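Local structure of esterase E25 (Uncultured bacterium, 4Q05) at residues A153-T158 / H346-L351; G214-L219 / H289-T294. The protein probably hydrolyses carboxylic esters, as a dimeric bacterial esterase of the hormone-sensitive lipase family with the alpha/beta hydrolase fold. One frame throughout, in Å; residues are numbered along the deposited sequence.

Interaction 1: residues A153-T158 / H346-L351; sequences AIVIAT and HAFAEL
The ring of F348 reaches from segment 346-351 of helix 342-358 to segment 153-158 of helix 151-160 and meets V155 and I156. V155 comes over one face of the ring. V155 CG1 stands 3.9 Å from the centroid of the F348 ring, 26° off the normal, a CH-pi contact. The methyl is offset toward the rim, and the closest pair is V155 CG1 to F348 CE2 at 3.5 Å. The two side chains cross at about a right angle. V155 CG1 lies anti to the backbone N (chi1 171°), and this torsion turns that methyl, rather than CG2, to the ring. I156 meets the ring obliquely, with I156 CG1 at 3.7 Å from F348 CE1. I156 CG2 lies 4.2 Å from L351 CD2, a looser contact one helical turn beyond F348. I156 thus touches both F348 and L351. All four side chains are buried, and no hydrogen bond crosses between the segments. Y335 also packs on F348, and L339 on V155. On helix 342-358, E350 OE1 forms a salt bridge with R316 of the second subunit, away from V155 and I156. The axes of the two short segments approach to 10.0 Å and cross at -63°. I156 also faces strand 132-136. Helices 151-160 and 342-358 probably correspond to the first and last canonical helices, which flank the same face of the sheet in alpha/beta hydrolases.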
ATOM      1  N   ALA A 153     -15.939  -4.035 -15.632  1.00 24.45           N
ATOM      2  CA  ALA A 153     -16.593  -5.336 -15.547  1.00 26.06           C
ATOM      3  C   ALA A 153     -16.014  -6.283 -16.583  1.00 20.47           C
ATOM      4  O   ALA A 153     -15.829  -7.470 -16.333  1.00 29.94           O
ATOM      5  CB  ALA A 153     -18.088  -5.186 -15.784  1.00 23.39           C
ATOM      6  N   ILE A 154     -15.769  -5.753 -17.768  1.00 28.06           N
ATOM      7  CA  ILE A 154     -15.173  -6.544 -18.838  1.00 29.63           C
ATOM      8  C   ILE A 154     -13.768  -7.002 -18.430  1.00 31.58           C
ATOM      9  O   ILE A 154     -13.392  -8.161 -18.640  1.00 25.96           O
ATOM     10  CB  ILE A 154     -15.123  -5.727 -20.130  1.00 29.98           C
ATOM     11  CG1 ILE A 154     -16.548  -5.479 -20.644  1.00 26.59           C
ATOM     12  CG2 ILE A 154     -14.263  -6.423 -21.191  1.00 30.17           C
ATOM     13  CD1 ILE A 154     -16.629  -4.343 -21.656  1.00 31.94           C
ATOM     14  N   VAL A 155     -13.006  -6.095 -17.820  1.00 27.50           N
ATOM     15  CA  VAL A 155     -11.653  -6.424 -17.378  1.00 30.96           C
ATOM     16  C   VAL A 155     -11.677  -7.492 -16.297  1.00 30.99           C
ATOM     17  O   VAL A 155     -10.933  -8.473 -16.352  1.00 29.61           O
ATOM     18  CB  VAL A 155     -10.916  -5.200 -16.806  1.00 31.28           C
ATOM     19  CG1 VAL A 155      -9.617  -5.644 -16.164  1.00 27.49           C
ATOM     20  CG2 VAL A 155     -10.669  -4.162 -17.883  1.00 28.09           C
ATOM     21  N   ILE A 156     -12.532  -7.298 -15.300  1.00 25.70           N
ATOM     22  CA  ILE A 156     -12.668  -8.282 -14.256  1.00 23.60           C
ATOM     23  C   ILE A 156     -13.090  -9.628 -14.848  1.00 27.22           C
ATOM     24  O   ILE A 156     -12.512 -10.673 -14.536  1.00 27.08           O
ATOM     25  CB  ILE A 156     -13.702  -7.814 -13.205  1.00 29.36           C
ATOM     26  CG1 ILE A 156     -13.177  -6.580 -12.456  1.00 26.35           C
ATOM     27  CG2 ILE A 156     -14.024  -8.933 -12.246  1.00 24.10           C
ATOM     28  CD1 ILE A 156     -14.227  -5.909 -11.549  1.00 27.40           C
ATOM     29  N   ALA A 157     -14.109  -9.605 -15.696  1.00 29.17           N
ATOM     30  CA  ALA A 157     -14.615 -10.857 -16.264  1.00 33.64           C
ATOM     31  C   ALA A 157     -13.505 -11.643 -16.974  1.00 27.67           C
ATOM     32  O   ALA A 157     -13.279 -12.807 -16.657  1.00 28.91           O
ATOM     33  CB  ALA A 157     -15.780 -10.596 -17.202  1.00 27.93           C
ATOM     34  N   THR A 158     -12.807 -11.006 -17.913  1.00 31.49           N
ATOM     35  CA  THR A 158     -11.792 -11.720 -18.691  1.00 33.34           C
ATOM     36  C   THR A 158     -10.617 -12.169 -17.867  1.00 33.55           C
ATOM     37  O   THR A 158     -10.177 -13.306 -17.989  1.00 30.25           O
ATOM     38  CB  THR A 158     -11.184 -10.895 -19.839  1.00 38.89           C
ATOM     39  OG1 THR A 158     -11.347  -9.494 -19.595  1.00 45.86           O
ATOM     40  CG2 THR A 158     -11.801 -11.271 -21.133  1.00 36.93           C
ATOM     41  N   HIS A 346      -1.315  -9.027 -13.348  1.00 27.86           N
ATOM     42  CA  HIS A 346      -1.018  -9.563 -12.026  1.00 26.74           C
ATOM     43  C   HIS A 346      -2.208  -9.320 -11.093  1.00 26.80           C
ATOM     44  O   HIS A 346      -2.692 -10.233 -10.410  1.00 24.92           O
ATOM     45  CB  HIS A 346       0.230  -8.887 -11.466  1.00 24.72           C
ATOM     46  CG  HIS A 346       0.493  -9.208 -10.028  1.00 25.17           C
ATOM     47  ND1 HIS A 346       0.485 -10.495  -9.540  1.00 26.46           N
ATOM     48  CD2 HIS A 346       0.786  -8.406  -8.976  1.00 19.18           C
ATOM     49  CE1 HIS A 346       0.760 -10.474  -8.244  1.00 23.46           C
ATOM     50  NE2 HIS A 346       0.945  -9.220  -7.881  1.00 28.94           N
ATOM     51  N   ALA A 347      -2.688  -8.084 -11.086  1.00 24.68           N
ATOM     52  CA  ALA A 347      -3.744  -7.701 -10.159  1.00 27.26           C
ATOM     53  C   ALA A 347      -4.937  -8.655 -10.268  1.00 28.00           C
ATOM     54  O   ALA A 347      -5.489  -9.119  -9.266  1.00 25.44           O
ATOM     55  CB  ALA A 347      -4.182  -6.281 -10.451  1.00 22.50           C
ATOM     56  N   PHE A 348      -5.334  -8.955 -11.495  1.00 25.93           N
ATOM     57  CA  PHE A 348      -6.539  -9.751 -11.688  1.00 24.98           C
ATOM     58  C   PHE A 348      -6.277 -11.247 -11.609  1.00 26.29           C
ATOM     59  O   PHE A 348      -7.166 -12.020 -11.273  1.00 27.29           O
ATOM     60  CB  PHE A 348      -7.263  -9.302 -12.952  1.00 25.54           C
ATOM     61  CG  PHE A 348      -7.864  -7.943 -12.800  1.00 29.15           C
ATOM     62  CD1 PHE A 348      -8.995  -7.769 -12.016  1.00 27.70           C
ATOM     63  CD2 PHE A 348      -7.246  -6.829 -13.335  1.00 24.30           C
ATOM     64  CE1 PHE A 348      -9.531  -6.505 -11.822  1.00 28.05           C
ATOM     65  CE2 PHE A 348      -7.783  -5.564 -13.156  1.00 31.05           C
ATOM     66  CZ  PHE A 348      -8.925  -5.403 -12.393  1.00 29.82           C
ATOM     67  N   ALA A 349      -5.040 -11.656 -11.865  1.00 27.51           N
ATOM     68  CA  ALA A 349      -4.653 -13.011 -11.493  1.00 27.16           C
ATOM     69  C   ALA A 349      -4.753 -13.186  -9.965  1.00 23.13           C
ATOM     70  O   ALA A 349      -5.254 -14.201  -9.479  1.00 26.99           O
ATOM     71  CB  ALA A 349      -3.248 -13.337 -11.999  1.00 26.97           C
ATOM     72  N   GLU A 350      -4.311 -12.182  -9.211  1.00 23.94           N
ATOM     73  CA  GLU A 350      -4.480 -12.199  -7.758  1.00 23.00           C
ATOM     74  C   GLU A 350      -5.968 -12.199  -7.373  1.00 24.21           C
ATOM     75  O   GLU A 350      -6.374 -12.924  -6.472  1.00 26.08           O
ATOM     76  CB  GLU A 350      -3.770 -11.003  -7.113  1.00 25.39           C
ATOM     77  CG  GLU A 350      -2.240 -11.032  -7.246  1.00 24.50           C
ATOM     78  CD  GLU A 350      -1.554 -12.000  -6.273  1.00 27.47           C
ATOM     79  OE1 GLU A 350      -2.235 -12.636  -5.436  1.00 26.19           O
ATOM     80  OE2 GLU A 350      -0.314 -12.117  -6.355  1.00 30.06           O
ATOM     81  N   LEU A 351      -6.781 -11.391  -8.056  1.00 22.35           N
ATOM     82  CA  LEU A 351      -8.208 -11.368  -7.764  1.00 24.19           C
ATOM     83  C   LEU A 351      -8.766 -12.765  -7.988  1.00 25.71           C
ATOM     84  O   LEU A 351      -9.493 -13.305  -7.153  1.00 28.34           O
ATOM     85  CB  LEU A 351      -8.948 -10.354  -8.645  1.00 22.12           C
ATOM     86  CG  LEU A 351     -10.460 -10.283  -8.378  1.00 28.03           C
ATOM     87  CD1 LEU A 351     -10.735 -10.063  -6.895  1.00 26.36           C
ATOM     88  CD2 LEU A 351     -11.155  -9.213  -9.225  1.00 22.64           C
TER

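Interaction 2: residues G214-L219 / H289-T294; sequences GLVQHL and HGFPPT
V216, on helix 206-221, sets its CG1 methyl squarely over the ring of F291. V216 CG1 lies 3.6 Å from the centroid of the F291 ring and only 9° off the normal, a well-centred CH-pi contact. V216 CG1 is anti to the backbone N (chi1 175°), which directs it over the ring. The same methyl also touches the proline that follows, with V216 CG1 at 3.9 Å from P292 CD. Next along the helix, Q217 approaches F291 at its edge. Here Q217 CG lies in the ring plane, 3.7 Å from F291 CE1. The amide plane of Q217 stands 86° from that of the ring. Its NE2 hydrogen-bonds to the carbonyl O atoms of P283 and D287, so the side chain also holds the loop that leads to H289. L230 of strand 229-235 packs on both V216 and F291. With an alanine here instead of F291, V216 CG1 would probably lose its aromatic face and a gap would open beside Q217 CG. The arrangement joins helix 206-221, which follows the probable nucleophile elbow, to the loop entering strand 294-299, as part of the helix-on-sheet layering of the alpha/beta hydrolase fold.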
ATOM      1  N   GLY A 214     -21.286   0.636   1.544  1.00 27.93           N
ATOM      2  CA  GLY A 214     -22.529   1.019   2.190  1.00 28.04           C
ATOM      3  C   GLY A 214     -23.535  -0.115   2.221  1.00 28.50           C
ATOM      4  O   GLY A 214     -24.209  -0.340   3.223  1.00 30.16           O
ATOM      5  N   LEU A 215     -23.638  -0.843   1.117  1.00 25.54           N
ATOM      6  CA  LEU A 215     -24.529  -1.999   1.063  1.00 27.02           C
ATOM      7  C   LEU A 215     -24.147  -3.058   2.090  1.00 30.94           C
ATOM      8  O   LEU A 215     -24.996  -3.582   2.813  1.00 29.24           O
ATOM      9  CB  LEU A 215     -24.503  -2.639  -0.318  1.00 29.70           C
ATOM     10  CG  LEU A 215     -25.278  -3.960  -0.343  1.00 33.66           C
ATOM     11  CD1 LEU A 215     -26.752  -3.704  -0.036  1.00 36.75           C
ATOM     12  CD2 LEU A 215     -25.124  -4.650  -1.684  1.00 35.65           C
ATOM     13  N   VAL A 216     -22.863  -3.396   2.146  1.00 27.38           N
ATOM     14  CA  VAL A 216     -22.441  -4.445   3.061  1.00 28.68           C
ATOM     15  C   VAL A 216     -22.749  -4.048   4.507  1.00 28.07           C
ATOM     16  O   VAL A 216     -23.149  -4.881   5.303  1.00 28.31           O
ATOM     17  CB  VAL A 216     -20.949  -4.794   2.892  1.00 28.56           C
ATOM     18  CG1 VAL A 216     -20.518  -5.807   3.950  1.00 28.45           C
ATOM     19  CG2 VAL A 216     -20.708  -5.349   1.498  1.00 23.63           C
ATOM     20  N   GLN A 217     -22.557  -2.776   4.839  1.00 25.52           N
ATOM     21  CA  GLN A 217     -22.870  -2.290   6.176  1.00 30.84           C
ATOM     22  C   GLN A 217     -24.359  -2.454   6.491  1.00 33.49           C
ATOM     23  O   GLN A 217     -24.734  -2.878   7.584  1.00 36.89           O
ATOM     24  CB  GLN A 217     -22.432  -0.830   6.320  1.00 29.21           C
ATOM     25  CG  GLN A 217     -20.920  -0.702   6.434  1.00 29.10           C
ATOM     26  CD  GLN A 217     -20.429   0.701   6.204  1.00 30.47           C
ATOM     27  OE1 GLN A 217     -21.002   1.450   5.421  1.00 30.02           O
ATOM     28  NE2 GLN A 217     -19.355   1.062   6.874  1.00 30.60           N
ATOM     29  N   HIS A 218     -25.193  -2.131   5.512  1.00 34.44           N
ATOM     30  CA  HIS A 218     -26.639  -2.312   5.612  1.00 35.54           C
ATOM     31  C   HIS A 218     -26.988  -3.791   5.818  1.00 40.94           C
ATOM     32  O   HIS A 218     -27.707  -4.144   6.758  1.00 38.62           O
ATOM     33  CB  HIS A 218     -27.309  -1.767   4.350  1.00 38.56           C
ATOM     34  CG  HIS A 218     -28.807  -1.806   4.383  1.00 53.18           C
ATOM     35  ND1 HIS A 218     -29.543  -1.401   5.478  1.00 53.21           N
ATOM     36  CD2 HIS A 218     -29.711  -2.185   3.446  1.00 51.81           C
ATOM     37  CE1 HIS A 218     -30.831  -1.539   5.218  1.00 54.12           C
ATOM     38  NE2 HIS A 218     -30.959  -2.011   3.991  1.00 57.74           N
ATOM     39  N   LEU A 219     -26.456  -4.655   4.955  1.00 29.63           N
ATOM     40  CA  LEU A 219     -26.674  -6.097   5.081  1.00 30.89           C
ATOM     41  C   LEU A 219     -26.305  -6.619   6.461  1.00 39.51           C
ATOM     42  O   LEU A 219     -27.021  -7.442   7.036  1.00 38.45           O
ATOM     43  CB  LEU A 219     -25.878  -6.873   4.033  1.00 30.93           C
ATOM     44  CG  LEU A 219     -26.172  -6.574   2.570  1.00 35.18           C
ATOM     45  CD1 LEU A 219     -25.182  -7.316   1.679  1.00 27.18           C
ATOM     46  CD2 LEU A 219     -27.609  -6.939   2.222  1.00 31.07           C
ATOM     47  N   HIS A 289     -16.622  -4.078  10.905  1.00 28.21           N
ATOM     48  CA  HIS A 289     -16.638  -5.418  11.471  1.00 25.71           C
ATOM     49  C   HIS A 289     -17.630  -6.294  10.719  1.00 31.03           C
ATOM     50  O   HIS A 289     -18.687  -5.831  10.303  1.00 28.63           O
ATOM     51  CB  HIS A 289     -17.002  -5.403  12.959  1.00 27.18           C
ATOM     52  CG  HIS A 289     -15.946  -4.813  13.841  1.00 31.38           C
ATOM     53  ND1 HIS A 289     -15.860  -3.460  14.097  1.00 27.26           N
ATOM     54  CD2 HIS A 289     -14.943  -5.395  14.544  1.00 28.70           C
ATOM     55  CE1 HIS A 289     -14.847  -3.234  14.914  1.00 29.00           C
ATOM     56  NE2 HIS A 289     -14.272  -4.390  15.196  1.00 29.76           N
ATOM     57  N   GLY A 290     -17.290  -7.565  10.550  1.00 25.42           N
ATOM     58  CA  GLY A 290     -18.183  -8.483   9.870  1.00 27.39           C
ATOM     59  C   GLY A 290     -18.031  -8.491   8.364  1.00 29.80           C
ATOM     60  O   GLY A 290     -18.667  -9.292   7.684  1.00 27.33           O
ATOM     61  N   PHE A 291     -17.195  -7.611   7.824  1.00 27.31           N
ATOM     62  CA  PHE A 291     -17.007  -7.601   6.370  1.00 26.64           C
ATOM     63  C   PHE A 291     -16.461  -8.933   5.865  1.00 27.98           C
ATOM     64  O   PHE A 291     -15.660  -9.583   6.529  1.00 27.64           O
ATOM     65  CB  PHE A 291     -16.110  -6.433   5.920  1.00 25.27           C
ATOM     66  CG  PHE A 291     -16.882  -5.201   5.503  1.00 29.30           C
ATOM     67  CD1 PHE A 291     -17.826  -4.634   6.350  1.00 28.41           C
ATOM     68  CD2 PHE A 291     -16.668  -4.621   4.263  1.00 24.08           C
ATOM     69  CE1 PHE A 291     -18.543  -3.506   5.966  1.00 29.51           C
ATOM     70  CE2 PHE A 291     -17.371  -3.496   3.873  1.00 25.72           C
ATOM     71  CZ  PHE A 291     -18.310  -2.929   4.730  1.00 26.46           C
ATOM     72  N   PRO A 292     -16.901  -9.343   4.673  1.00 27.38           N
ATOM     73  CA  PRO A 292     -16.343 -10.509   3.993  1.00 27.34           C
ATOM     74  C   PRO A 292     -14.875 -10.227   3.658  1.00 25.06           C
ATOM     75  O   PRO A 292     -14.465  -9.072   3.728  1.00 24.78           O
ATOM     76  CB  PRO A 292     -17.142 -10.567   2.677  1.00 27.65           C
ATOM     77  CG  PRO A 292     -18.271  -9.615   2.826  1.00 29.17           C
ATOM     78  CD  PRO A 292     -17.835  -8.589   3.821  1.00 27.87           C
ATOM     79  N   PRO A 293     -14.108 -11.257   3.281  1.00 25.24           N
ATOM     80  CA  PRO A 293     -12.734 -11.007   2.827  1.00 25.54           C
ATOM     81  C   PRO A 293     -12.741  -9.982   1.714  1.00 28.48           C
ATOM     82  O   PRO A 293     -13.556 -10.083   0.794  1.00 25.85           O
ATOM     83  CB  PRO A 293     -12.296 -12.372   2.288  1.00 26.67           C
ATOM     84  CG  PRO A 293     -13.071 -13.354   3.138  1.00 28.84           C
ATOM     85  CD  PRO A 293     -14.416 -12.700   3.352  1.00 28.06           C
ATOM     86  N   THR A 294     -11.832  -9.019   1.796  1.00 24.21           N
ATOM     87  CA  THR A 294     -11.818  -7.892   0.879  1.00 26.52           C
ATOM     88  C   THR A 294     -10.461  -7.745   0.174  1.00 25.79           C
ATOM     89  O   THR A 294      -9.401  -7.902   0.783  1.00 23.81           O
ATOM     90  CB  THR A 294     -12.180  -6.604   1.634  1.00 24.40           C
ATOM     91  OG1 THR A 294     -13.503  -6.737   2.164  1.00 23.77           O
ATOM     92  CG2 THR A 294     -12.123  -5.363   0.727  1.00 21.37           C
TER

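Overall arrangement
After the N-terminal helices and the first sheet strands, the chain reaches helix 151-160, which supplies residues 153-158. By way of strand 164-168, helix 179-194 and strand 200-205 it comes to helix 206-221, the first side of interaction 2. That contact closes at residues 289-294, 70 residues on, at strand 294-299. Helix 305-317 and edge strand 322-327 follow. Only then does helix 342-358 close interaction 1, 188 residues after its first segment. Interaction 2 is therefore nested within interaction 1, without crossing. Their centres are about 22 Å apart and they do not touch. Interaction 1 ties two helices together; interaction 2 ties a helix to a strand-entry loop. P293 packs on F354 and H358 of helix 342-358, which links the two regions.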